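Local coordinates for ribokinase (Giardia lamblia, PDB 6WHJ), which probably catalyses the magnesium- and ATP-dependent phosphorylation of D-ribose at O-5, the reaction that yields ribose 5-phosphate, at residues G45-I50 / K322-S327; K54-R57 / R61-F64. All coordinates share one frame; numbering follows the deposited sequence. Where two conformers were deposited one is given.

Contact 1 of 2, residues G45-I50 / K322-S327; sequences GSNQAI and KGTSAS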
# COMPACT_ATOMS: atom_id res chain seq x y z
N GLY B 45 -10.58 -15.54 1.53
CA GLY B 45 -11.92 -16.09 1.66
C GLY B 45 -12.76 -15.77 0.44
O GLY B 45 -13.36 -16.65 -0.17
N SER B 46 -12.77 -14.49 0.04
CA SER B 46 -13.64 -14.09 -1.07
C SER B 46 -13.12 -14.60 -2.41
O SER B 46 -13.91 -14.93 -3.30
CB SER B 46 -13.79 -12.58 -1.09
OG SER B 46 -14.60 -12.18 -2.17
N ASN B 47 -11.80 -14.65 -2.59
CA ASN B 47 -11.25 -15.16 -3.84
C ASN B 47 -11.64 -16.61 -4.06
O ASN B 47 -11.98 -17.01 -5.18
CB ASN B 47 -9.73 -15.02 -3.86
CG ASN B 47 -9.29 -13.62 -4.12
OD1 ASN B 47 -10.06 -12.78 -4.60
ND2 ASN B 47 -8.04 -13.34 -3.80
N GLN B 48 -11.58 -17.42 -3.00
CA GLN B 48 -11.93 -18.82 -3.13
C GLN B 48 -13.43 -19.02 -3.33
O GLN B 48 -13.83 -19.96 -4.02
CB GLN B 48 -11.45 -19.59 -1.91
CG GLN B 48 -9.99 -19.86 -1.92
CD GLN B 48 -9.53 -20.40 -0.60
OE1 GLN B 48 -10.34 -20.95 0.15
NE2 GLN B 48 -8.23 -20.30 -0.32
N ALA B 49 -14.25 -18.14 -2.76
CA ALA B 49 -15.69 -18.21 -3.02
C ALA B 49 -16.02 -17.80 -4.45
O ALA B 49 -16.93 -18.36 -5.07
CB ALA B 49 -16.45 -17.35 -2.02
N ILE B 50 -15.30 -16.81 -4.98
CA ILE B 50 -15.56 -16.37 -6.35
C ILE B 50 -15.11 -17.44 -7.35
O ILE B 50 -15.79 -17.71 -8.34
CB ILE B 50 -14.90 -15.00 -6.59
CG1 ILE B 50 -15.61 -13.94 -5.74
CG2 ILE B 50 -14.94 -14.62 -8.06
CD1 ILE B 50 -15.07 -12.51 -5.85
N LYS B 322 -4.21 -12.69 -16.68
CA LYS B 322 -4.00 -11.71 -15.62
C LYS B 322 -5.32 -11.39 -14.93
O LYS B 322 -6.37 -11.37 -15.58
CB LYS B 322 -3.38 -10.43 -16.20
N GLY B 323 -5.27 -11.17 -13.61
CA GLY B 323 -6.41 -10.57 -12.94
C GLY B 323 -6.95 -11.19 -11.66
O GLY B 323 -8.13 -10.97 -11.34
N THR B 324 -6.13 -11.92 -10.90
CA THR B 324 -6.54 -12.55 -9.65
C THR B 324 -7.72 -13.49 -9.87
O THR B 324 -7.55 -14.63 -10.31
CB THR B 324 -6.87 -11.51 -8.56
OG1 THR B 324 -5.78 -10.59 -8.41
CG2 THR B 324 -7.10 -12.19 -7.21
N SER B 325 -8.94 -13.03 -9.55
CA SER B 325 -10.12 -13.84 -9.81
C SER B 325 -10.72 -13.57 -11.18
O SER B 325 -11.60 -14.34 -11.61
CB SER B 325 -11.17 -13.63 -8.72
OG SER B 325 -11.18 -14.73 -7.81
N ALA B 326 -10.27 -12.53 -11.88
CA ALA B 326 -10.66 -12.35 -13.28
C ALA B 326 -10.10 -13.45 -14.16
O ALA B 326 -10.66 -13.74 -15.22
CB ALA B 326 -10.21 -10.99 -13.79
N SER B 327 -9.02 -14.09 -13.73
CA SER B 327 -8.39 -15.16 -14.49
C SER B 327 -8.93 -16.53 -14.14
O SER B 327 -8.49 -17.52 -14.73
CB SER B 327 -6.87 -15.13 -14.28
OG SER B 327 -6.56 -14.86 -12.92

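Contact 2 of 2, residues K54-R57 / R61-F64; sequences KVLR and RAFF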
# COMPACT_ATOMS: atom_id res chain seq x y z
N LYS B 54 -17.47 -19.36 -10.21
CA LYS B 54 -17.17 -19.36 -11.65
C LYS B 54 -16.94 -20.75 -12.21
O LYS B 54 -17.22 -20.99 -13.39
CB LYS B 54 -15.95 -18.49 -11.94
CG LYS B 54 -16.15 -17.01 -11.71
CD LYS B 54 -15.00 -16.24 -12.34
CE LYS B 54 -15.22 -14.74 -12.32
NZ LYS B 54 -13.90 -14.06 -12.49
N VAL B 55 -16.44 -21.68 -11.40
CA VAL B 55 -16.17 -23.03 -11.89
C VAL B 55 -17.39 -23.92 -11.68
O VAL B 55 -17.51 -24.96 -12.35
CB VAL B 55 -14.91 -23.57 -11.19
CG1 VAL B 55 -14.64 -25.00 -11.56
CG2 VAL B 55 -13.69 -22.72 -11.56
N LEU B 56 -18.31 -23.52 -10.81
CA LEU B 56 -19.54 -24.26 -10.61
C LEU B 56 -20.43 -24.17 -11.84
O LEU B 56 -20.44 -23.16 -12.55
CB LEU B 56 -20.29 -23.70 -9.40
CG LEU B 56 -19.94 -24.29 -8.05
CD1 LEU B 56 -20.69 -23.52 -6.99
CD2 LEU B 56 -20.27 -25.78 -8.00
N ARG B 57 -21.18 -25.24 -12.09
CA ARG B 57 -22.20 -25.21 -13.13
C ARG B 57 -23.27 -24.18 -12.80
O ARG B 57 -23.56 -23.28 -13.60
CB ARG B 57 -22.81 -26.61 -13.29
N ARG B 61 -24.59 -22.81 -5.66
CA ARG B 61 -24.12 -23.86 -4.75
C ARG B 61 -23.00 -23.38 -3.84
O ARG B 61 -22.68 -24.06 -2.85
CB ARG B 61 -23.63 -25.06 -5.55
CG ARG B 61 -24.54 -25.44 -6.70
CD ARG B 61 -24.28 -26.86 -7.15
NE ARG B 61 -24.99 -27.82 -6.32
CZ ARG B 61 -24.97 -29.13 -6.49
NH1 ARG B 61 -24.28 -29.67 -7.49
NH2 ARG B 61 -25.66 -29.91 -5.67
N ALA B 62 -22.37 -22.25 -4.15
CA ALA B 62 -21.38 -21.64 -3.28
C ALA B 62 -22.06 -20.64 -2.36
O ALA B 62 -23.11 -20.08 -2.67
CB ALA B 62 -20.29 -20.97 -4.10
N PHE B 63 -21.43 -20.40 -1.21
CA PHE B 63 -21.98 -19.48 -0.21
C PHE B 63 -20.80 -18.84 0.50
O PHE B 63 -19.96 -19.55 1.07
CB PHE B 63 -22.89 -20.23 0.77
CG PHE B 63 -23.71 -19.34 1.67
CD1 PHE B 63 -24.79 -18.63 1.17
CD2 PHE B 63 -23.42 -19.23 3.02
CE1 PHE B 63 -25.55 -17.82 2.00
CE2 PHE B 63 -24.16 -18.42 3.85
CZ PHE B 63 -25.23 -17.71 3.34
N PHE B 64 -20.71 -17.52 0.45
CA PHE B 64 -19.60 -16.81 1.08
C PHE B 64 -20.07 -16.19 2.39
O PHE B 64 -21.13 -15.57 2.44
CB PHE B 64 -19.01 -15.74 0.15
CG PHE B 64 -17.92 -14.92 0.80
CD1 PHE B 64 -16.80 -15.54 1.36
CD2 PHE B 64 -17.98 -13.53 0.81
CE1 PHE B 64 -15.80 -14.79 1.95
CE2 PHE B 64 -16.97 -12.78 1.40
CZ PHE B 64 -15.88 -13.41 1.97

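Contact 1 of 2, residues G45-I50 / K322-S327
N47 and I50, one turn apart on helix 44-55 of this PfkB-family ribokinase fold, face T324 and S325 in the turn between helices 301-318 and 331-341. The side chains of N47 and T324 cross at about a right angle, the carboxamide lying against the methyl CG2 of T324. That methyl reaches the helix because it lies anti to the threonine backbone N, while OG1 takes the place beside that N. S325 points its CB at the helix, 4.0 Å from I50 CG2, the branch methyl of the isoleucine, and a short side chain suits so close an approach of the turn. The place of its OG is doubtful, since the serine has two conformers. The isoleucine side chain also touches H80, Y81 and L84 of helix 72-84. At G323 the backbone angles would jam a side chain against the preceding carbonyl O, which calls for glycine; T324 takes the second position of the type II' turn from G323 to A326. N47 is a probable substrate-site residue, and the turn it meets carries G323 and S327, probably part of the potassium site, so the two sites lie close together. The nearest atoms of the amide and the threonine methyl, N47 ND2 and T324 CG2, are 3.7 Å apart.

Contact 2 of 2, residues K54-R57 / R61-F64
L56 sets its CG anti to its own carbonyl carbon, at chi1 -88°, and an extended chi2 of 175° then carries the methyl CD1 out to residues 61-62. CD1 makes the closest approaches. It comes within 3.6 Å of R61 CB, 3.5 Å of the backbone N of A62 and 3.9 Å of A62 CB, so one methyl rests against the backbone where the chain enters strand 62-69. The side chains of L56 and R61 cross at about a right angle. It is mainly the CB of the arginine that takes part: this carbon points toward the leucine, but the chain then bends at chi3, 83°, and leads the guanidinium away to a salt bridge with E289. Arginine suits this edge because its aliphatic base can cover a leucine while its charged end finds a partner elsewhere. A62, small and buried, lets the start of the strand lie close to the helix, where its methyl also touches C52. L56 also packs on V282 and M285 of helix 272-287, and M285 touches R61 as well, so the leucine is held between residues 61-62 and that helix. L56 is the first residue to leave helical backbone angles, and six residues later the chain is already in the strand. Helix 44-55 thus leads by a short connection into a parallel strand of the large mixed sheet, beside strand 9-12, as in the alpha/beta core of the ribokinase fold.

Helix 44-55 ties the two contacts together: contact 1 uses its N-terminal half, contact 2 the residue just past its C-terminal end, L56, and their centres lie 12 Å apart. K54 bridges them directly, since its NZ lies 2.5 Å from S325 O, a probable hydrogen bond between the helix end and the turn of 322-327. F64, in the strand of contact 2, packs back on the N-terminal half of the helix: its CE1 is 3.5 Å from G45 C, and its CB 3.7 Å from A49 CB. Contact 1 adjoins the predicted catalytic centre, with the side chain of N47 about 4 Å from that of D274, whereas A62 of contact 2 is about 11 Å from S46, side chain to side chain.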